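Fimbrial subunit CupB6 (PDB 5CYL) probably serves as the adhesive tip subunit of a chaperone-usher pilus of Pseudomonas aeruginosa, helping the bacterium attach to surfaces and form biofilm. Local coordinates at residues V157-G162 with V169-A174; F241-S246 with L314-A319; G284-N289 with A319-G324. All blocks are in the same frame, centred on the assembly; numbering follows the deposited sequence.

Contact 1 of 3, residues V157-G162 with V169-A174; sequences VDRLKG and VLAVPA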
loop_
_atom_site.group_PDB
_atom_site.type_symbol
_atom_site.label_atom_id
_atom_site.label_comp_id
_atom_site.label_asym_id
_atom_site.label_seq_id
_atom_site.Cartn_x
_atom_site.Cartn_y
_atom_site.Cartn_z
ATOM N N VAL A 157 5.032 -3.791 37.642
ATOM C CA VAL A 157 4.437 -3.753 38.992
ATOM C C VAL A 157 5.112 -4.735 39.956
ATOM O O VAL A 157 5.213 -5.946 39.661
ATOM C CB VAL A 157 2.920 -4.033 38.949
ATOM C CG1 VAL A 157 2.297 -4.003 40.345
ATOM C CG2 VAL A 157 2.217 -3.032 38.056
ATOM N N ASP A 158 5.586 -4.207 41.086
ATOM C CA ASP A 158 6.212 -5.043 42.110
ATOM C C ASP A 158 5.128 -5.781 42.884
ATOM O O ASP A 158 4.141 -5.167 43.307
ATOM C CB ASP A 158 7.104 -4.202 43.030
ATOM C CG ASP A 158 7.677 -5.013 44.204
ATOM O OD1 ASP A 158 6.939 -5.299 45.176
ATOM O OD2 ASP A 158 8.875 -5.367 44.163
ATOM N N ARG A 159 5.330 -7.083 43.076
ATOM C CA ARG A 159 4.391 -7.934 43.839
ATOM C C ARG A 159 5.098 -9.065 44.602
ATOM O O ARG A 159 6.217 -9.438 44.253
ATOM C CB ARG A 159 3.349 -8.521 42.882
ATOM C CG ARG A 159 2.492 -7.466 42.189
ATOM C CD ARG A 159 1.175 -7.256 42.899
ATOM N NE ARG A 159 0.418 -8.475 42.619
ATOM C CZ ARG A 159 -0.775 -8.753 43.094
ATOM N NH1 ARG A 159 -1.363 -7.894 43.906
ATOM N NH2 ARG A 159 -1.385 -9.873 42.747
ATOM N N LEU A 160 4.453 -9.611 45.634
ATOM C CA LEU A 160 5.024 -10.787 46.339
ATOM C C LEU A 160 5.110 -11.954 45.369
ATOM O O LEU A 160 4.194 -12.126 44.586
ATOM C CB LEU A 160 4.204 -11.180 47.574
ATOM C CG LEU A 160 4.122 -10.167 48.736
ATOM C CD1 LEU A 160 3.306 -10.751 49.887
ATOM C CD2 LEU A 160 5.479 -9.669 49.232
ATOM N N LYS A 161 6.222 -12.692 45.410
ATOM C CA LYS A 161 6.564 -13.728 44.415
ATOM C C LYS A 161 5.460 -14.772 44.304
ATOM O O LYS A 161 5.066 -15.353 45.303
ATOM C CB LYS A 161 7.841 -14.433 44.819
ATOM C CG LYS A 161 8.764 -14.806 43.685
ATOM C CD LYS A 161 9.527 -16.067 44.057
ATOM C CE LYS A 161 10.902 -16.179 43.392
ATOM N NZ LYS A 161 11.357 -17.583 43.136
ATOM N N GLY A 162 4.962 -14.980 43.090
ATOM C CA GLY A 162 3.875 -15.929 42.848
ATOM C C GLY A 162 2.456 -15.531 43.272
ATOM O O GLY A 162 1.524 -16.305 43.023
ATOM N N VAL A 169 -5.949 -10.915 34.869
ATOM C CA VAL A 169 -5.913 -9.495 35.219
ATOM C C VAL A 169 -4.830 -9.209 36.280
ATOM O O VAL A 169 -4.696 -9.944 37.247
ATOM C CB VAL A 169 -7.250 -9.008 35.762
ATOM C CG1 VAL A 169 -7.296 -7.488 35.704
ATOM C CG2 VAL A 169 -8.368 -9.613 34.937
ATOM N N LEU A 170 -4.053 -8.151 36.069
ATOM C CA LEU A 170 -2.937 -7.815 36.960
ATOM C C LEU A 170 -3.442 -6.812 37.943
ATOM O O LEU A 170 -3.752 -5.687 37.555
ATOM C CB LEU A 170 -1.751 -7.210 36.212
ATOM C CG LEU A 170 -0.715 -6.562 37.100
ATOM C CD1 LEU A 170 -0.085 -7.614 37.998
ATOM C CD2 LEU A 170 0.378 -5.912 36.266
ATOM N N ALA A 171 -3.554 -7.226 39.204
ATOM C CA ALA A 171 -4.021 -6.338 40.291
ATOM C C ALA A 171 -2.898 -5.371 40.636
ATOM O O ALA A 171 -1.751 -5.773 40.771
ATOM C CB ALA A 171 -4.432 -7.126 41.498
ATOM N N VAL A 172 -3.206 -4.081 40.718
ATOM C CA VAL A 172 -2.187 -3.094 41.073
ATOM C C VAL A 172 -2.520 -2.630 42.477
ATOM O O VAL A 172 -3.583 -2.066 42.687
ATOM C CB VAL A 172 -2.109 -1.880 40.119
ATOM C CG1 VAL A 172 -0.981 -0.967 40.568
ATOM C CG2 VAL A 172 -1.855 -2.321 38.687
ATOM N N PRO A 173 -1.621 -2.866 43.445
ATOM C CA PRO A 173 -1.958 -2.498 44.819
ATOM C C PRO A 173 -2.205 -1.011 45.023
ATOM O O PRO A 173 -1.538 -0.177 44.391
ATOM C CB PRO A 173 -0.721 -2.942 45.605
ATOM C CG PRO A 173 -0.196 -4.094 44.831
ATOM C CD PRO A 173 -0.403 -3.696 43.396
ATOM N N ALA A 174 -3.173 -0.732 45.896
ATOM C CA ALA A 174 -3.534 0.628 46.331
ATOM C C ALA A 174 -2.386 1.350 47.072
ATOM O O ALA A 174 -2.216 2.544 46.914
ATOM C CB ALA A 174 -4.783 0.585 47.201
#

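Contact 2 of 3, residues F241-S246 with L314-A319; sequences FDISLS and LPLSAA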
loop_
_atom_site.group_PDB
_atom_site.type_symbol
_atom_site.label_atom_id
_atom_site.label_comp_id
_atom_site.label_asym_id
_atom_site.label_seq_id
_atom_site.Cartn_x
_atom_site.Cartn_y
_atom_site.Cartn_z
ATOM N N PHE A 241 -1.853 -3.979 -31.603
ATOM C CA PHE A 241 -0.680 -3.612 -30.813
ATOM C C PHE A 241 -1.009 -3.562 -29.337
ATOM O O PHE A 241 -2.159 -3.483 -28.961
ATOM C CB PHE A 241 -0.057 -2.306 -31.307
ATOM C CG PHE A 241 -0.937 -1.114 -31.179
ATOM C CD1 PHE A 241 -2.073 -0.980 -31.948
ATOM C CD2 PHE A 241 -0.596 -0.095 -30.301
ATOM C CE1 PHE A 241 -2.876 0.150 -31.821
ATOM C CE2 PHE A 241 -1.376 1.046 -30.171
ATOM C CZ PHE A 241 -2.520 1.169 -30.935
ATOM N N ASP A 242 0.011 -3.620 -28.498
ATOM C CA ASP A 242 -0.159 -3.576 -27.050
ATOM C C ASP A 242 0.727 -2.502 -26.447
ATOM O O ASP A 242 1.889 -2.369 -26.827
ATOM C CB ASP A 242 0.207 -4.935 -26.475
ATOM C CG ASP A 242 -0.313 -5.134 -25.101
ATOM O OD1 ASP A 242 0.219 -4.591 -24.162
ATOM O OD2 ASP A 242 -1.248 -5.868 -24.917
ATOM N N ILE A 243 0.188 -1.743 -25.505
ATOM C CA ILE A 243 0.998 -0.790 -24.736
ATOM C C ILE A 243 1.167 -1.441 -23.383
ATOM O O ILE A 243 0.188 -1.738 -22.716
ATOM C CB ILE A 243 0.356 0.589 -24.605
ATOM C CG1 ILE A 243 0.221 1.245 -25.983
ATOM C CG2 ILE A 243 1.168 1.473 -23.663
ATOM C CD1 ILE A 243 -0.425 2.598 -25.925
ATOM N N SER A 244 2.406 -1.704 -22.999
ATOM C CA SER A 244 2.669 -2.430 -21.768
ATOM C C SER A 244 3.675 -1.788 -20.788
ATOM O O SER A 244 4.534 -1.013 -21.161
ATOM C CB SER A 244 3.098 -3.832 -22.135
ATOM O OG SER A 244 3.336 -4.578 -20.965
ATOM N N LEU A 245 3.532 -2.140 -19.526
ATOM C CA LEU A 245 4.423 -1.701 -18.460
ATOM C C LEU A 245 4.935 -2.943 -17.764
ATOM O O LEU A 245 4.195 -3.931 -17.654
ATOM C CB LEU A 245 3.682 -0.835 -17.439
ATOM C CG LEU A 245 3.326 0.597 -17.827
ATOM C CD1 LEU A 245 2.362 1.179 -16.811
ATOM C CD2 LEU A 245 4.563 1.471 -17.917
ATOM N N SER A 246 6.174 -2.932 -17.290
ATOM C CA SER A 246 6.686 -4.135 -16.589
ATOM C C SER A 246 7.373 -3.784 -15.302
ATOM O O SER A 246 7.612 -2.616 -15.006
ATOM C CB SER A 246 7.579 -4.963 -17.496
ATOM O OG SER A 246 8.529 -4.078 -18.068
ATOM N N LEU A 314 -2.406 -2.545 -22.006
ATOM C CA LEU A 314 -3.673 -2.276 -22.659
ATOM C C LEU A 314 -3.639 -2.853 -24.070
ATOM O O LEU A 314 -2.819 -2.432 -24.892
ATOM C CB LEU A 314 -3.958 -0.773 -22.711
ATOM C CG LEU A 314 -5.354 -0.391 -23.190
ATOM C CD1 LEU A 314 -6.409 -0.931 -22.262
ATOM C CD2 LEU A 314 -5.477 1.118 -23.319
ATOM N N PRO A 315 -4.506 -3.818 -24.356
ATOM C CA PRO A 315 -4.586 -4.362 -25.709
ATOM C C PRO A 315 -5.307 -3.395 -26.651
ATOM O O PRO A 315 -6.346 -2.850 -26.293
ATOM C CB PRO A 315 -5.364 -5.659 -25.536
ATOM C CG PRO A 315 -6.131 -5.486 -24.245
ATOM C CD PRO A 315 -5.203 -4.663 -23.378
ATOM N N LEU A 316 -4.748 -3.174 -27.834
ATOM C CA LEU A 316 -5.298 -2.199 -28.765
ATOM C C LEU A 316 -5.281 -2.678 -30.211
ATOM O O LEU A 316 -4.437 -3.477 -30.601
ATOM C CB LEU A 316 -4.539 -0.876 -28.662
ATOM C CG LEU A 316 -4.591 -0.114 -27.343
ATOM C CD1 LEU A 316 -3.509 0.950 -27.277
ATOM C CD2 LEU A 316 -5.941 0.540 -27.128
ATOM N N SER A 317 -6.221 -2.172 -30.996
ATOM C CA SER A 317 -6.240 -2.382 -32.441
ATOM C C SER A 317 -6.562 -1.060 -33.126
ATOM O O SER A 317 -7.309 -0.244 -32.604
ATOM C CB SER A 317 -7.245 -3.471 -32.834
ATOM O OG SER A 317 -8.555 -2.957 -32.851
ATOM N N ALA A 318 -5.995 -0.844 -34.296
ATOM C CA ALA A 318 -6.169 0.422 -35.011
ATOM C C ALA A 318 -6.516 0.234 -36.490
ATOM O O ALA A 318 -6.126 -0.755 -37.102
ATOM C CB ALA A 318 -4.927 1.277 -34.864
ATOM N N ALA A 319 -7.265 1.186 -37.030
ATOM C CA ALA A 319 -7.636 1.163 -38.442
ATOM C C ALA A 319 -7.942 2.554 -38.937
ATOM O O ALA A 319 -8.158 3.484 -38.149
ATOM C CB ALA A 319 -8.808 0.240 -38.703
#

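Contact 3 of 3, residues G284-N289 with A319-G324; sequences GIVVKN and AYIRIG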
loop_
_atom_site.group_PDB
_atom_site.type_symbol
_atom_site.label_atom_id
_atom_site.label_comp_id
_atom_site.label_asym_id
_atom_site.label_seq_id
_atom_site.Cartn_x
_atom_site.Cartn_y
_atom_site.Cartn_z
ATOM N N GLY A 284 -9.672 9.361 -40.909
ATOM C CA GLY A 284 -9.095 9.435 -39.598
ATOM C C GLY A 284 -8.662 8.074 -39.167
ATOM O O GLY A 284 -8.825 7.093 -39.917
ATOM N N ILE A 285 -8.153 7.993 -37.945
ATOM C CA ILE A 285 -7.781 6.706 -37.358
ATOM C C ILE A 285 -8.662 6.385 -36.125
ATOM O O ILE A 285 -8.911 7.257 -35.291
ATOM C CB ILE A 285 -6.311 6.734 -36.983
ATOM C CG1 ILE A 285 -5.473 6.759 -38.236
ATOM C CG2 ILE A 285 -5.939 5.502 -36.206
ATOM C CD1 ILE A 285 -4.063 7.176 -37.981
ATOM N N VAL A 286 -9.161 5.157 -36.026
ATOM C CA VAL A 286 -9.856 4.735 -34.803
ATOM C C VAL A 286 -9.091 3.639 -34.056
ATOM O O VAL A 286 -8.624 2.699 -34.673
ATOM C CB VAL A 286 -11.303 4.279 -35.062
ATOM C CG1 VAL A 286 -12.187 5.483 -35.301
ATOM C CG2 VAL A 286 -11.374 3.331 -36.222
ATOM N N VAL A 287 -9.003 3.726 -32.727
ATOM C CA VAL A 287 -8.339 2.697 -31.937
ATOM C C VAL A 287 -9.299 2.061 -30.952
ATOM O O VAL A 287 -9.947 2.747 -30.130
ATOM C CB VAL A 287 -7.163 3.254 -31.154
ATOM C CG1 VAL A 287 -6.307 2.124 -30.596
ATOM C CG2 VAL A 287 -6.344 4.138 -32.050
ATOM N N LYS A 288 -9.364 0.736 -31.003
ATOM C CA LYS A 288 -10.298 0.018 -30.174
ATOM C C LYS A 288 -9.647 -0.657 -28.943
ATOM O O LYS A 288 -8.693 -1.414 -29.080
ATOM C CB LYS A 288 -11.010 -0.987 -31.028
ATOM C CG LYS A 288 -11.993 -1.772 -30.227
ATOM C CD LYS A 288 -12.260 -3.040 -30.976
ATOM C CE LYS A 288 -13.464 -3.694 -30.395
ATOM N NZ LYS A 288 -13.838 -4.916 -31.154
ATOM N N ASN A 289 -10.194 -0.376 -27.754
ATOM C CA ASN A 289 -9.733 -0.923 -26.475
ATOM C C ASN A 289 -10.223 -2.370 -26.382
ATOM O O ASN A 289 -11.415 -2.639 -26.417
ATOM C CB ASN A 289 -10.231 -0.043 -25.316
ATOM C CG ASN A 289 -9.923 -0.601 -23.920
ATOM O OD1 ASN A 289 -9.892 -1.818 -23.677
ATOM N ND2 ASN A 289 -9.735 0.298 -22.983
ATOM N N ALA A 319 -7.265 1.186 -37.030
ATOM C CA ALA A 319 -7.636 1.163 -38.442
ATOM C C ALA A 319 -7.942 2.554 -38.937
ATOM O O ALA A 319 -8.158 3.484 -38.149
ATOM C CB ALA A 319 -8.808 0.240 -38.703
ATOM N N TYR A 320 -7.893 2.713 -40.252
ATOM C CA TYR A 320 -8.377 3.933 -40.901
ATOM C C TYR A 320 -9.908 3.975 -40.894
ATOM O O TYR A 320 -10.574 2.948 -41.051
ATOM C CB TYR A 320 -7.864 3.975 -42.329
ATOM C CG TYR A 320 -6.416 4.355 -42.389
ATOM C CD1 TYR A 320 -5.993 5.603 -41.911
ATOM C CD2 TYR A 320 -5.472 3.494 -42.910
ATOM C CE1 TYR A 320 -4.664 5.979 -41.953
ATOM C CE2 TYR A 320 -4.125 3.844 -42.944
ATOM C CZ TYR A 320 -3.724 5.077 -42.466
ATOM O OH TYR A 320 -2.390 5.473 -42.540
ATOM N N ILE A 321 -10.465 5.158 -40.715
ATOM C CA ILE A 321 -11.917 5.319 -40.822
ATOM C C ILE A 321 -12.221 6.423 -41.804
ATOM O O ILE A 321 -11.502 7.432 -41.853
ATOM C CB ILE A 321 -12.559 5.632 -39.464
ATOM C CG1 ILE A 321 -14.073 5.420 -39.527
ATOM C CG2 ILE A 321 -12.174 7.033 -39.008
ATOM C CD1 ILE A 321 -14.804 5.662 -38.226
ATOM N N ARG A 322 -13.265 6.258 -42.591
ATOM C CA ARG A 322 -13.631 7.318 -43.515
ATOM C C ARG A 322 -14.575 8.345 -42.905
ATOM O O ARG A 322 -15.703 8.024 -42.525
ATOM C CB ARG A 322 -14.269 6.709 -44.730
ATOM C CG ARG A 322 -14.729 7.740 -45.735
ATOM C CD ARG A 322 -15.783 7.158 -46.639
ATOM N NE ARG A 322 -16.514 8.192 -47.330
ATOM C CZ ARG A 322 -17.272 7.972 -48.391
ATOM N NH1 ARG A 322 -17.416 6.736 -48.877
ATOM N NH2 ARG A 322 -17.901 8.990 -48.955
ATOM N N ILE A 323 -14.137 9.587 -42.835
ATOM C CA ILE A 323 -15.036 10.603 -42.286
ATOM C C ILE A 323 -15.635 11.559 -43.318
ATOM O O ILE A 323 -16.686 12.102 -43.027
ATOM C CB ILE A 323 -14.424 11.395 -41.128
ATOM C CG1 ILE A 323 -13.288 12.228 -41.714
ATOM C CG2 ILE A 323 -14.051 10.431 -39.999
ATOM C CD1 ILE A 323 -12.299 12.840 -40.751
ATOM N N GLY A 324 -15.025 11.739 -44.494
ATOM C CA GLY A 324 -15.559 12.691 -45.482
ATOM C C GLY A 324 -16.751 12.242 -46.332
ATOM O O GLY A 324 -16.956 11.070 -46.624
#

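Contact 1 of 3, residues V157-G162 with V169-A174
Packing without a single hydrogen bond joins Val157 and Arg159, near the end of strand 151-160, to Leu170, Ala171, Val172 and Pro173 in the long connection that leads on to strand 185-189. Val157 is the apolar centre. Its CG2 lies 3.9 Å from CD2 of Leu170, the two side chains running antiparallel alongside one another, and also meets CG2 of Val172, which lies nearly perpendicular to it. The other branch, CG1, is anti to the backbone N (chi1 180°) and reaches tip to tip toward CD of Pro173 at 4.1 Å. Strand 151-160 runs inside a four-stranded antiparallel sheet of the N-terminal beta-rich domain, and the irregular segment 169-174 packs against the side of that strand from which Val157 and Arg159 project; Leu170 also touches Val59 of the neighbouring strand 56-65. A branched valine suits this place because its two methyls serve different neighbours. Arg159, only partly buried, contributes both CD, against CD of Pro173 at 3.9 Å, and its guanidinium. Bends at chi2 and chi3 fold the chain, and the guanidinium lies with one face beneath Ala171 O, which stands 3.6 Å above its plane, toward the rim.

Contact 2 of 3, residues F241-S246 with L314-A319
Phe241 and Leu316 form the dense part of this contact, on the apolar side of two antiparallel strands, 239-245 and 311-322, where Ile243, Leu314 and Leu316 are buried. The ring of Phe241 receives CB of Leu316 over one face in a CH-pi contact, 3.8 Å from the ring centroid, while CD1 of the same leucine touches Phe241 CE2 at 3.6 Å. Ile243 CD1 meets Leu316 CD1 at 3.7 Å, and Ala318, small enough to lie near the ring, brings its CB to Phe241 CE1. Two hydrogen-bonded pairs fix the register: Phe241 N to Leu316 O (2.8 Å) with its return bond, and Ile243 N to Leu314 O (3.1 Å) with its own. The other side is looser. There the partly exposed Asp242 faces Pro315 in the non-hydrogen-bonded pair, OD2 coming to 3.7 Å from Pro315 CA. A charged residue suits this surface, although the nearby carboxylate of Asp313 may raise its proton affinity. Beneath the apolar side, Ile243 and Leu314 both touch Ile256 and Phe258 of strand 255-260, an inward-facing aliphatic and aromatic layer consistent with the immunoglobulin-like beta sandwich of fimbrial subunits.

Contact 3 of 3, residues G284-N289 with A319-G324
Gly284, Ile285 and Val286 pair with Ile321, Tyr320 and Ala319 in an antiparallel beta ladder, part of what is probably the immunoglobulin-like pilin fold of the fimbrial family. Four backbone bonds hold it: Gly284 N to Ile321 O and Ile321 N to Gly284 O (2.7 Å) at one end, Val286 N to Ala319 O (2.9 Å) and Ala319 N to Val286 O at the other. Between them, Ile285 and Tyr320 form the non-hydrogen-bonded pair, flanked by CA-H...O contacts such as Tyr320 CA to Gly284 O, 3.3 Å. The N-to-C directions of the two short strand segments make an angle of 126°, well short of the 180° of an untwisted antiparallel pair. Beyond these three pairs the ladder continues through Lys288 and Ser317.

On the face carrying Val286 and Ile321, the two branched side chains lie nearly perpendicular, with Val286 CG1 3.9 Å from Ile321 CD1. The extended chain of Ile321 starts with CG1 anti to the backbone N (chi1 -165°). With no side chain at Gly284, the CG2 methyl of Ile321 packs directly on the glycine backbone, 3.7 Å from Gly284 C. On the other face Ile285 and Tyr320 run alongside each other in the same direction, Ile285 CG1 meeting CE1 of the ring at 3.9 Å.

Farther out, Leu221 of strand 215-225 touches both Ile285 and Tyr320, and the hydroxyl of the buried Tyr320 is hydrogen-bonded to Ala334 O, which secures the polar end of an otherwise apolar ring. Just past the ladder the chain turns, and Arg322, whose NH1 is hydrogen-bonded to Phe229 O, holds Gly324 O side-on: NE (3.0 Å) and NH2 (3.3 Å) both donate to this single carbonyl oxygen, which lies in the guanidinium plane.

Contact 1 comes first along the chain and stands alone in the N-terminal part, its centre about 69 Å from that of contact 2 and about 81 Å from that of contact 3, on the opposite side of the chain's centre. The other two lie within the C-terminal fimbrial-protein region, their centres about 16 Å apart, and interlock: their segments alternate in sequence, and both use strand 311-322, sharing Ala319. That strand runs between 239-245 and 283-289, and Ser317 O probably accepts a hydrogen bond from Lys288 N, 2.8 Å away. The separation fits an elongated tip adhesin with a distal N-terminal part, probably adhesive, and a pilin-like C-terminal part.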